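Local coordinates for plasmin and fibronectin-binding protein A (Streptococcus pneumoniae, PDB 4MR0) that acts as a cell-wall-anchored adhesin and invasin of the pneumococcus, binding human fibronectin, plasmin, plasminogen and serum albumin, at residues 304-309 with 349-354. Numbering follows the deposited sequence.
Sequences SIQIEP and IGTHYQ. With MN (manganese (II) ion), chain G.
Q306 binds a manganese ion with one end of its amide and meets H352 with the other. Its OE1 lies 2.2 Å from the metal, while NE2 comes 3.3 Å from H352 CE1. The amide and imidazole planes are only 20° apart, but NE2 approaches the ring obliquely. CG of Q306 is anti to the backbone N (chi1 178°), and the chain runs on extended, past T351 OG1. The metal bond helps fix which end of the amide faces H352. H352 ND1 is hydrogen-bonded to E303. E308 adds both carboxylate oxygens to the metal, unequally, with OE2 at 2.3 Å. Q271 and G314 complete the protein ligands of this site.

Behind the site, two backbone hydrogen bonds join the segments in parallel register, I305 with I349 and Q306 with G350. G350 N donates to I305 O at 3.1 Å, nearly in line with the C=O. I307 N donates to G350 O, tilted from the carbonyl plane. The pairing then ends: T351 CB, not an N-H, sits 3.3 Å from I307 O, a buried oxygen with no polar partner in the model. On the face away from Q306, I305 and I349 pack side by side. I307 CD1 reaches I349 CG2 at 3.9 Å.

This is the stacking of successive coils in a right-handed parallel beta-helix, the pectate lyase-like fold. Strand 306-308 also pairs with strand 270-273 of the preceding coil. The side chains of I305, I307 and I349 lie inside the coil, against strand 329-337, and those of I307 and I349 also touch strand 364-372.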
loop_
_atom_site.group_PDB
_atom_site.type_symbol
_atom_site.label_atom_id
_atom_site.label_comp_id
_atom_site.label_asym_id
_atom_site.label_seq_id
_atom_site.Cartn_x
_atom_site.Cartn_y
_atom_site.Cartn_z
ATOM N N SER A 304 -0.302 1.229 5.185
ATOM C CA SER A 304 0.804 2.034 5.708
ATOM C C SER A 304 1.128 3.191 4.762
ATOM O O SER A 304 1.547 4.273 5.194
ATOM C CB SER A 304 2.026 1.153 5.938
ATOM O OG SER A 304 1.733 0.219 6.967
ATOM N N ILE A 305 0.949 2.953 3.468
ATOM C CA ILE A 305 1.133 3.996 2.470
ATOM C C ILE A 305 -0.116 3.958 1.604
ATOM O O ILE A 305 -0.307 3.041 0.804
ATOM C CB ILE A 305 2.360 3.767 1.568
ATOM C CG1 ILE A 305 3.645 3.806 2.404
ATOM C CG2 ILE A 305 2.414 4.860 0.501
ATOM C CD1 ILE A 305 4.913 3.552 1.589
ATOM N N GLN A 306 -0.978 4.946 1.788
ATOM C CA GLN A 306 -2.207 5.028 1.021
ATOM C C GLN A 306 -2.011 6.047 -0.095
ATOM O O GLN A 306 -1.477 7.134 0.127
ATOM C CB GLN A 306 -3.366 5.452 1.935
ATOM C CG GLN A 306 -4.707 5.608 1.228
ATOM C CD GLN A 306 -5.812 6.021 2.182
ATOM O OE1 GLN A 306 -5.597 6.838 3.075
ATOM N NE2 GLN A 306 -7.003 5.463 1.992
ATOM N N ILE A 307 -2.432 5.675 -1.296
ATOM C CA ILE A 307 -2.336 6.533 -2.467
ATOM C C ILE A 307 -3.790 6.672 -2.889
ATOM O O ILE A 307 -4.424 5.703 -3.308
ATOM C CB ILE A 307 -1.507 5.854 -3.570
ATOM C CG1 ILE A 307 -0.110 5.534 -3.029
ATOM C CG2 ILE A 307 -1.424 6.759 -4.800
ATOM C CD1 ILE A 307 0.696 4.602 -3.931
ATOM N N GLU A 308 -4.319 7.884 -2.798
ATOM C CA GLU A 308 -5.729 8.075 -3.081
ATOM C C GLU A 308 -6.044 9.402 -3.745
ATOM O O GLU A 308 -5.190 10.282 -3.844
ATOM C CB GLU A 308 -6.470 8.029 -1.746
ATOM C CG GLU A 308 -6.092 9.237 -0.868
ATOM C CD GLU A 308 -6.426 9.065 0.599
ATOM O OE1 GLU A 308 -7.512 8.532 0.914
ATOM O OE2 GLU A 308 -5.603 9.486 1.442
ATOM N N PRO A 309 -7.283 9.544 -4.243
ATOM C CA PRO A 309 -7.677 10.807 -4.877
ATOM C C PRO A 309 -7.967 11.743 -3.706
ATOM O O PRO A 309 -8.102 11.288 -2.570
ATOM C CB PRO A 309 -8.928 10.430 -5.677
ATOM C CG PRO A 309 -9.489 9.266 -4.916
ATOM C CD PRO A 309 -8.250 8.475 -4.550
ATOM N N ILE A 349 0.771 -1.083 0.956
ATOM C CA ILE A 349 0.454 -0.020 0.007
ATOM C C ILE A 349 -0.871 -0.219 -0.705
ATOM O O ILE A 349 -1.223 -1.343 -1.072
ATOM C CB ILE A 349 1.540 0.060 -1.105
ATOM C CG1 ILE A 349 2.932 0.171 -0.487
ATOM C CG2 ILE A 349 1.271 1.253 -2.024
ATOM C CD1 ILE A 349 4.064 -0.059 -1.488
ATOM N N GLY A 350 -1.601 0.872 -0.919
ATOM C CA GLY A 350 -2.846 0.760 -1.658
ATOM C C GLY A 350 -3.903 1.761 -1.260
ATOM O O GLY A 350 -3.600 2.847 -0.776
ATOM N N THR A 351 -5.154 1.398 -1.502
ATOM C CA THR A 351 -6.280 2.231 -1.122
ATOM C C THR A 351 -7.530 1.361 -1.185
ATOM O O THR A 351 -7.506 0.263 -1.752
ATOM C CB THR A 351 -6.417 3.486 -2.013
ATOM O OG1 THR A 351 -7.300 4.416 -1.367
ATOM C CG2 THR A 351 -6.956 3.134 -3.388
ATOM N N HIS A 352 -8.620 1.850 -0.610
ATOM C CA HIS A 352 -9.844 1.060 -0.537
ATOM C C HIS A 352 -11.105 1.860 -0.830
ATOM O O HIS A 352 -12.183 1.494 -0.363
ATOM C CB HIS A 352 -9.961 0.525 0.878
ATOM C CG HIS A 352 -9.865 1.604 1.912
ATOM N ND1 HIS A 352 -8.658 2.083 2.379
ATOM C CD2 HIS A 352 -10.821 2.362 2.501
ATOM C CE1 HIS A 352 -8.876 3.085 3.211
ATOM N NE2 HIS A 352 -10.180 3.276 3.302
ATOM N N TYR A 353 -10.992 2.933 -1.599
ATOM C CA TYR A 353 -12.159 3.761 -1.854
ATOM C C TYR A 353 -12.129 4.484 -3.189
ATOM O O TYR A 353 -11.081 4.950 -3.632
ATOM C CB TYR A 353 -12.272 4.781 -0.715
ATOM C CG TYR A 353 -13.378 5.803 -0.844
ATOM C CD1 TYR A 353 -14.711 5.452 -0.644
ATOM C CD2 TYR A 353 -13.085 7.138 -1.128
ATOM C CE1 TYR A 353 -15.727 6.410 -0.718
ATOM C CE2 TYR A 353 -14.093 8.101 -1.206
ATOM C CZ TYR A 353 -15.410 7.729 -0.998
ATOM O OH TYR A 353 -16.405 8.681 -1.064
ATOM N N GLN A 354 -13.296 4.565 -3.824
ATOM C CA GLN A 354 -13.450 5.261 -5.094
ATOM C C GLN A 354 -14.937 5.479 -5.349
ATOM O O GLN A 354 -15.769 4.728 -4.851
ATOM C CB GLN A 354 -12.836 4.457 -6.255
ATOM C CG GLN A 354 -13.600 3.194 -6.648
ATOM C CD GLN A 354 -13.059 2.557 -7.926
ATOM O OE1 GLN A 354 -12.610 1.408 -7.920
ATOM N NE2 GLN A 354 -13.100 3.304 -9.027
HETATM MN MN MN G . -6.688 8.776 3.337
#